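Local coordinates for uncharacterized protein (Legionella pneumophila subsp. pneumophila str. Philadelphia 1, PDB 4RXV) that is of unknown function but carries an N-terminal RavJ-type peptidase domain of clan CA, which suggests a papain-like cysteine peptidase, at residues Lys14-Gln19 against Gln83-Ser88; Glu76-Ala81 against Gly219-Tyr224; Ser103-His108 against Val170-Val175. One frame throughout, in Å; residues are numbered along the deposited sequence.

Contact 1 (Lys14-Gln19 against Gln83-Ser88)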
# COMPACT_ATOMS: atom_id res chain seq x y z
N LYS A 14 6.20 -6.97 -5.57
CA LYS A 14 6.01 -8.40 -5.33
C LYS A 14 7.00 -8.93 -4.29
O LYS A 14 6.69 -9.84 -3.53
CB LYS A 14 6.08 -9.19 -6.65
CG LYS A 14 4.85 -9.04 -7.49
CD LYS A 14 5.00 -9.57 -8.89
CE LYS A 14 5.34 -11.02 -8.93
NZ LYS A 14 5.34 -11.51 -10.33
N GLN A 15 8.21 -8.37 -4.24
CA GLN A 15 9.21 -8.80 -3.27
C GLN A 15 8.73 -8.62 -1.84
O GLN A 15 9.26 -9.26 -0.95
CB GLN A 15 10.53 -8.06 -3.48
CG GLN A 15 11.23 -8.44 -4.76
CD GLN A 15 12.46 -7.62 -5.00
OE1 GLN A 15 12.46 -6.70 -5.79
NE2 GLN A 15 13.53 -7.97 -4.33
N GLU A 16 7.76 -7.73 -1.60
CA GLU A 16 7.27 -7.49 -0.26
C GLU A 16 6.33 -8.57 0.25
O GLU A 16 6.02 -8.60 1.43
CB GLU A 16 6.60 -6.11 -0.17
CG GLU A 16 7.59 -5.00 -0.42
CD GLU A 16 8.77 -5.07 0.52
OE1 GLU A 16 8.57 -4.89 1.74
OE2 GLU A 16 9.89 -5.33 0.06
N GLN A 17 5.89 -9.45 -0.64
CA GLN A 17 5.01 -10.57 -0.27
C GLN A 17 3.80 -10.08 0.53
O GLN A 17 3.46 -10.60 1.61
CB GLN A 17 5.78 -11.66 0.48
CG GLN A 17 6.88 -12.28 -0.39
CD GLN A 17 6.32 -13.01 -1.61
OE1 GLN A 17 5.56 -13.96 -1.44
NE2 GLN A 17 6.75 -12.65 -2.81
N TYR A 18 3.10 -9.10 -0.03
CA TYR A 18 1.96 -8.49 0.66
C TYR A 18 0.84 -9.50 0.95
O TYR A 18 0.08 -9.32 1.90
CB TYR A 18 1.44 -7.33 -0.17
CG TYR A 18 2.34 -6.11 -0.16
CD1 TYR A 18 2.75 -5.53 1.02
CD2 TYR A 18 2.72 -5.49 -1.35
CE1 TYR A 18 3.52 -4.38 1.05
CE2 TYR A 18 3.50 -4.35 -1.34
CZ TYR A 18 3.90 -3.78 -0.13
OH TYR A 18 4.63 -2.62 -0.18
N GLN A 19 0.74 -10.54 0.13
CA GLN A 19 -0.27 -11.56 0.35
C GLN A 19 -0.08 -12.33 1.65
O GLN A 19 -1.00 -13.01 2.09
CB GLN A 19 -0.35 -12.52 -0.83
CG GLN A 19 0.72 -13.58 -0.96
CD GLN A 19 2.04 -13.10 -1.48
OE1 GLN A 19 2.29 -11.91 -1.68
NE2 GLN A 19 2.93 -14.05 -1.69
N GLN A 83 9.35 -0.41 9.57
CA GLN A 83 8.84 -0.88 10.84
C GLN A 83 7.93 -2.08 10.67
O GLN A 83 7.99 -3.02 11.47
CB GLN A 83 8.07 0.23 11.53
CG GLN A 83 8.95 1.32 12.06
CD GLN A 83 10.03 0.80 13.00
OE1 GLN A 83 11.23 1.02 12.79
NE2 GLN A 83 9.61 0.08 14.04
N ARG A 84 7.11 -2.08 9.63
CA ARG A 84 6.20 -3.20 9.42
C ARG A 84 6.92 -4.45 8.95
O ARG A 84 6.36 -5.53 9.06
CB ARG A 84 5.13 -2.85 8.39
CG ARG A 84 4.23 -1.67 8.68
CD ARG A 84 3.47 -1.85 9.92
NE ARG A 84 2.67 -0.69 10.37
CZ ARG A 84 3.18 0.46 10.82
NH1 ARG A 84 4.48 0.70 10.77
NH2 ARG A 84 2.36 1.39 11.30
N ASN A 85 8.14 -4.32 8.42
CA ASN A 85 8.92 -5.46 7.94
C ASN A 85 9.85 -6.05 8.99
O ASN A 85 10.56 -7.01 8.73
CB ASN A 85 9.74 -5.09 6.71
CG ASN A 85 8.91 -5.09 5.44
OD1 ASN A 85 7.70 -5.32 5.44
ND2 ASN A 85 9.59 -4.85 4.34
N LYS A 86 9.85 -5.50 10.19
CA LYS A 86 10.62 -6.10 11.26
C LYS A 86 10.04 -7.46 11.66
O LYS A 86 8.83 -7.62 11.82
CB LYS A 86 10.70 -5.15 12.46
CG LYS A 86 11.51 -3.92 12.13
CD LYS A 86 11.74 -3.02 13.34
CE LYS A 86 12.54 -1.78 12.96
NZ LYS A 86 13.85 -2.09 12.30
N LYS A 87 10.91 -8.46 11.78
CA LYS A 87 10.49 -9.79 12.19
C LYS A 87 10.71 -9.94 13.68
O LYS A 87 11.80 -9.72 14.17
CB LYS A 87 11.24 -10.87 11.44
CG LYS A 87 10.97 -10.86 9.95
CD LYS A 87 11.79 -11.92 9.25
CE LYS A 87 11.65 -11.82 7.74
NZ LYS A 87 12.44 -12.88 7.06
N SER A 88 9.66 -10.32 14.38
CA SER A 88 9.78 -10.59 15.80
C SER A 88 9.57 -12.06 16.02
O SER A 88 9.50 -12.84 15.06
CB SER A 88 8.74 -9.80 16.59
OG SER A 88 7.47 -10.40 16.47
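N85 and E16 illustrate how one amide and one carboxylate can join two segments that otherwise keep apart, their CA atoms staying 8.6 Å from each other. Along Q83-S88, R84 turns its guanidinium back onto the ring of F80, and N85 follows close to the C-terminal end of helix 74-84. Its side chain is directed at the type I turn from K14 to Q17, which follows helix 6-14 and in which Q17 adopts a positive phi. N85 ND2 donates to E16 OE1 over 2.8 Å, and the N-H...O angle of 169° makes the bond nearly straight. The carboxylate oxygen lies in the amide plane and accepts on its syn lone pair. The two flat groups are nearly coplanar, 24° apart, although the side chains cross at about a right angle. E16 bends at its second torsion (chi2 -56°) to offer OE1 to N85, while its CB rests 3.5 Å above the ring plane of Y18. Two helix ends of the peptidase domain are thus joined through a turn. The other ends of both groups are also engaged: E16 OE2 forms a salt bridge with R12 and accepts a hydrogen bond from Y224 N, and N85 OD1 bonds to R98 and H108. With donors at OD1 and an acceptor at ND2, the amide has a defined orientation, and the salt bridge to R12, with R98 close by, probably favours the anionic form of the buried carboxylate.

Contact 2 (Glu76-Ala81 against Gly219-Tyr224)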
# COMPACT_ATOMS: atom_id res chain seq x y z
N GLU A 76 8.56 9.50 6.51
CA GLU A 76 7.58 8.76 7.30
C GLU A 76 7.08 7.51 6.58
O GLU A 76 6.87 6.49 7.22
CB GLU A 76 6.40 9.64 7.66
CG GLU A 76 6.70 10.67 8.73
CD GLU A 76 5.57 11.65 8.79
OE1 GLU A 76 4.61 11.38 9.54
OE2 GLU A 76 5.63 12.66 8.07
N TYR A 77 6.87 7.61 5.28
CA TYR A 77 6.43 6.44 4.52
C TYR A 77 7.52 5.37 4.48
O TYR A 77 7.23 4.18 4.62
CB TYR A 77 6.00 6.84 3.12
CG TYR A 77 4.72 7.65 3.12
CD1 TYR A 77 3.50 7.04 3.36
CD2 TYR A 77 4.74 9.01 2.90
CE1 TYR A 77 2.33 7.76 3.39
CE2 TYR A 77 3.56 9.76 2.92
CZ TYR A 77 2.36 9.12 3.17
OH TYR A 77 1.16 9.79 3.23
N ILE A 78 8.77 5.78 4.29
CA ILE A 78 9.88 4.83 4.30
C ILE A 78 9.98 4.14 5.66
O ILE A 78 10.12 2.91 5.75
CB ILE A 78 11.18 5.54 3.89
CG1 ILE A 78 11.05 6.04 2.43
CG2 ILE A 78 12.38 4.63 4.08
CD1 ILE A 78 12.26 6.81 1.91
N LYS A 79 9.85 4.90 6.74
CA LYS A 79 9.89 4.32 8.07
C LYS A 79 8.74 3.35 8.31
O LYS A 79 8.91 2.35 8.98
CB LYS A 79 9.90 5.41 9.13
CG LYS A 79 11.29 5.97 9.40
CD LYS A 79 11.28 6.90 10.60
CE LYS A 79 10.65 8.23 10.23
NZ LYS A 79 10.18 8.97 11.41
N PHE A 80 7.57 3.68 7.78
CA PHE A 80 6.39 2.82 7.93
C PHE A 80 6.70 1.43 7.35
O PHE A 80 6.47 0.41 8.01
CB PHE A 80 5.18 3.46 7.25
CG PHE A 80 3.88 2.71 7.45
CD1 PHE A 80 3.57 1.61 6.70
CD2 PHE A 80 2.95 3.17 8.36
CE1 PHE A 80 2.38 0.94 6.87
CE2 PHE A 80 1.74 2.52 8.54
CZ PHE A 80 1.46 1.39 7.80
N ALA A 81 7.25 1.39 6.15
CA ALA A 81 7.61 0.12 5.53
C ALA A 81 8.67 -0.61 6.34
O ALA A 81 8.59 -1.83 6.55
CB ALA A 81 8.09 0.35 4.13
N GLY A 219 17.31 3.89 -1.14
CA GLY A 219 18.04 2.68 -0.78
C GLY A 219 18.10 2.41 0.71
O GLY A 219 18.95 1.65 1.18
N GLN A 220 17.20 3.03 1.47
CA GLN A 220 17.11 2.77 2.90
C GLN A 220 16.53 1.41 3.23
O GLN A 220 16.80 0.85 4.30
CB GLN A 220 16.27 3.83 3.59
CG GLN A 220 16.81 5.20 3.43
CD GLN A 220 16.04 6.20 4.24
OE1 GLN A 220 15.90 6.06 5.45
NE2 GLN A 220 15.49 7.19 3.58
N LEU A 221 15.69 0.88 2.34
CA LEU A 221 14.96 -0.34 2.64
C LEU A 221 15.63 -1.58 2.04
O LEU A 221 16.22 -1.55 0.96
CB LEU A 221 13.54 -0.28 2.09
CG LEU A 221 12.67 0.88 2.56
CD1 LEU A 221 11.34 0.91 1.86
CD2 LEU A 221 12.47 0.83 4.08
N THR A 222 15.53 -2.68 2.76
CA THR A 222 15.88 -3.97 2.21
C THR A 222 14.59 -4.63 1.72
O THR A 222 13.65 -4.78 2.49
CB THR A 222 16.55 -4.82 3.28
OG1 THR A 222 17.73 -4.13 3.75
CG2 THR A 222 16.93 -6.16 2.71
N PRO A 223 14.52 -5.02 0.44
CA PRO A 223 13.34 -5.77 0.00
C PRO A 223 13.08 -6.96 0.91
O PRO A 223 14.02 -7.60 1.35
CB PRO A 223 13.69 -6.20 -1.42
CG PRO A 223 14.66 -5.15 -1.89
CD PRO A 223 15.50 -4.86 -0.66
N TYR A 224 11.82 -7.25 1.19
CA TYR A 224 11.51 -8.27 2.18
C TYR A 224 12.02 -9.65 1.76
O TYR A 224 12.42 -10.46 2.60
CB TYR A 224 10.02 -8.34 2.42
CG TYR A 224 9.61 -9.06 3.70
CD1 TYR A 224 10.02 -8.57 4.93
CD2 TYR A 224 8.76 -10.16 3.68
CE1 TYR A 224 9.65 -9.17 6.10
CE2 TYR A 224 8.37 -10.78 4.87
CZ TYR A 224 8.80 -10.27 6.07
OH TYR A 224 8.41 -10.83 7.26
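Q220 NE2 is gripped by two acceptors, the carbonyl oxygen of R217 and Q75 OE1, and the amide held in this way lies against I78. The Q220 side chain is extended beyond CG and crosses the isoleucine at about a right angle, bringing NE2 to 3.7 Å from I78 CD1. The next residue supplies the apolar half of the contact. L221 straddles one face of helix 74-84 with its two methyls: CD2 packs 3.8 Å from I78 CG2 and also lies 3.6 Å from the backbone oxygen of I78, whereas CD1 reaches A81 CB at 4.0 Å. I78 and A81 stand three residues apart and thus nearly one helical turn, a spacing that a single forked leucine can span. In I78, chi1 of -64° sets CG1 beside the backbone N and leaves CG2 anti to it, and CG2 is the methyl that meets both partners. The backbone of Q220 and L221 is fixed separately, each N-H bonding to one carboxylate oxygen of D115. Geometrically this is a non-regular segment, near the end of this N-terminal fragment, strapped across a helix of the RavJ peptidase domain: L221 and Q220 supply the side-chain contacts, and D115 holds the backbone.

Contact 3 (Ser103-His108 against Val170-Val175)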
# COMPACT_ATOMS: atom_id res chain seq x y z
N SER A 103 -6.96 0.99 5.80
CA SER A 103 -6.53 2.38 5.82
C SER A 103 -5.04 2.55 5.56
O SER A 103 -4.66 3.23 4.63
CB SER A 103 -6.93 3.02 7.14
OG SER A 103 -8.32 3.20 7.17
N ASN A 104 -4.19 1.95 6.38
CA ASN A 104 -2.77 2.32 6.40
C ASN A 104 -1.89 1.46 5.52
O ASN A 104 -0.75 1.83 5.32
CB ASN A 104 -2.19 2.30 7.83
CG ASN A 104 -2.78 3.37 8.73
OD1 ASN A 104 -3.58 4.22 8.28
ND2 ASN A 104 -2.36 3.37 9.99
N PHE A 105 -2.37 0.33 5.00
CA PHE A 105 -1.47 -0.56 4.29
C PHE A 105 -0.75 0.15 3.13
O PHE A 105 0.44 -0.08 2.90
CB PHE A 105 -2.27 -1.76 3.79
CG PHE A 105 -1.49 -3.08 3.65
CD1 PHE A 105 -0.12 -3.15 3.58
CD2 PHE A 105 -2.20 -4.26 3.57
CE1 PHE A 105 0.53 -4.38 3.44
CE2 PHE A 105 -1.58 -5.48 3.39
CZ PHE A 105 -0.22 -5.54 3.32
N ALA A 106 -1.46 1.00 2.40
CA ALA A 106 -0.90 1.70 1.26
C ALA A 106 0.37 2.48 1.62
O ALA A 106 1.21 2.70 0.76
CB ALA A 106 -1.92 2.61 0.64
N TYR A 107 0.52 2.89 2.87
CA TYR A 107 1.67 3.66 3.30
C TYR A 107 2.94 2.84 3.14
O TYR A 107 4.00 3.40 2.88
CB TYR A 107 1.51 4.09 4.75
CG TYR A 107 0.29 4.94 5.08
CD1 TYR A 107 -0.54 5.49 4.12
CD2 TYR A 107 -0.03 5.16 6.40
CE1 TYR A 107 -1.64 6.25 4.47
CE2 TYR A 107 -1.13 5.92 6.76
CZ TYR A 107 -1.93 6.44 5.78
OH TYR A 107 -3.03 7.21 6.11
N HIS A 108 2.84 1.52 3.31
CA HIS A 108 4.00 0.64 3.14
C HIS A 108 4.54 0.77 1.73
O HIS A 108 5.73 0.98 1.51
CB HIS A 108 3.58 -0.78 3.44
CG HIS A 108 4.69 -1.77 3.50
ND1 HIS A 108 5.45 -2.12 2.41
CD2 HIS A 108 5.14 -2.50 4.55
CE1 HIS A 108 6.34 -3.02 2.80
NE2 HIS A 108 6.17 -3.26 4.09
N VAL A 170 -1.34 1.42 -6.73
CA VAL A 170 -0.59 0.51 -5.88
C VAL A 170 -1.42 0.29 -4.59
O VAL A 170 -1.58 1.20 -3.78
CB VAL A 170 0.82 1.02 -5.58
CG1 VAL A 170 1.56 -0.02 -4.76
CG2 VAL A 170 1.56 1.35 -6.88
N ASP A 171 -1.90 -0.93 -4.42
CA ASP A 171 -2.84 -1.27 -3.36
C ASP A 171 -2.43 -2.59 -2.70
O ASP A 171 -2.95 -3.66 -3.05
CB ASP A 171 -4.25 -1.34 -3.94
CG ASP A 171 -5.32 -1.47 -2.87
OD1 ASP A 171 -5.01 -1.75 -1.68
OD2 ASP A 171 -6.51 -1.29 -3.24
N PRO A 172 -1.50 -2.54 -1.74
CA PRO A 172 -1.07 -3.77 -1.09
C PRO A 172 -2.19 -4.48 -0.32
O PRO A 172 -2.20 -5.71 -0.24
CB PRO A 172 0.04 -3.31 -0.15
CG PRO A 172 -0.21 -1.84 0.06
CD PRO A 172 -0.73 -1.36 -1.27
N TRP A 173 -3.15 -3.73 0.23
CA TRP A 173 -4.29 -4.35 0.90
C TRP A 173 -5.06 -5.27 -0.04
O TRP A 173 -5.46 -6.36 0.37
CB TRP A 173 -5.18 -3.29 1.52
CG TRP A 173 -6.32 -3.80 2.35
CD1 TRP A 173 -6.28 -4.19 3.66
CD2 TRP A 173 -7.68 -3.88 1.95
NE1 TRP A 173 -7.55 -4.50 4.10
CE2 TRP A 173 -8.43 -4.32 3.06
CE3 TRP A 173 -8.35 -3.60 0.77
CZ2 TRP A 173 -9.83 -4.50 3.02
CZ3 TRP A 173 -9.75 -3.78 0.72
CH2 TRP A 173 -10.46 -4.22 1.84
N ALA A 174 -5.23 -4.86 -1.30
CA ALA A 174 -5.91 -5.73 -2.26
C ALA A 174 -5.17 -7.07 -2.37
O ALA A 174 -5.81 -8.11 -2.56
CB ALA A 174 -6.00 -5.08 -3.62
N VAL A 175 -3.84 -7.05 -2.32
CA VAL A 175 -3.03 -8.27 -2.41
C VAL A 175 -3.16 -9.10 -1.12
O VAL A 175 -3.29 -10.32 -1.17
CB VAL A 175 -1.57 -7.92 -2.74
CG1 VAL A 175 -0.71 -9.19 -2.85
CG2 VAL A 175 -1.52 -7.16 -4.05
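F105 and W173 bring their CA atoms to 5.8 Å, and A106 and D171 are equally close, the two chains running in opposite senses where they pass. The first segment leads into helix 105-114 and the second into helix 172-176. The second helix is N-capped by D171, whose OD1 accepts from A174 N at 3.1 Å, approached from well above the carboxylate plane. The ring of F105 lies against P172 and W173. P172 CB sits over one of its faces, 3.9 Å from the ring centroid and 18° off the normal, a CH-pi contact displaced toward the rim at CD1. P172 CG bears instead on the backbone, 3.4 Å from F105 O, and touches A106 CA as well. With CG swung away from its backbone N (chi1 -152°), the phenylalanine carries CD2 to W173, where it meets CA at 3.4 Å and CB at 3.7 Å. The indole itself is approached at its edge, near the ring plane. In papain-like folds a central helix, with the nucleophilic cysteine at its N-terminal end, packs on the sheet bearing the catalytic histidine; helix 105-114 and H139 on strand 136-146 are consistent with this. The bond from D171 OD2 to H139 NE2 would fit a His-Asp pair of such a site, though a role in catalysis is an inference here. V170 still belongs to strand 168-170, so the chain passes directly from the sheet into the capped helix. W173 NE1 bonds to D25 OD1, while its ring meets that of H139 at about 50°.

How the contacts relate
H108, carried by the helix of contact 3, ties that contact to contact 1: its ND1 lies 2.8 Å from Y18 OH, a probable hydrogen bond. Ring packing adds to this, with Y18 CD1 3.5 Å from F105 CE1. Contacts 1 and 2 share helix 74-84, and their centres are 10 Å apart. The same helix presses on contact 3, A81 CB lying 3.6 Å from H108 O, although the centres of contacts 2 and 3 are 14 Å apart. Contact 3 lies about 2 Å from the centre of the chain, the other two 11 to 12 Å out. D171, in a segment of contact 3, bonds to H139, so the inferred active site borders that contact.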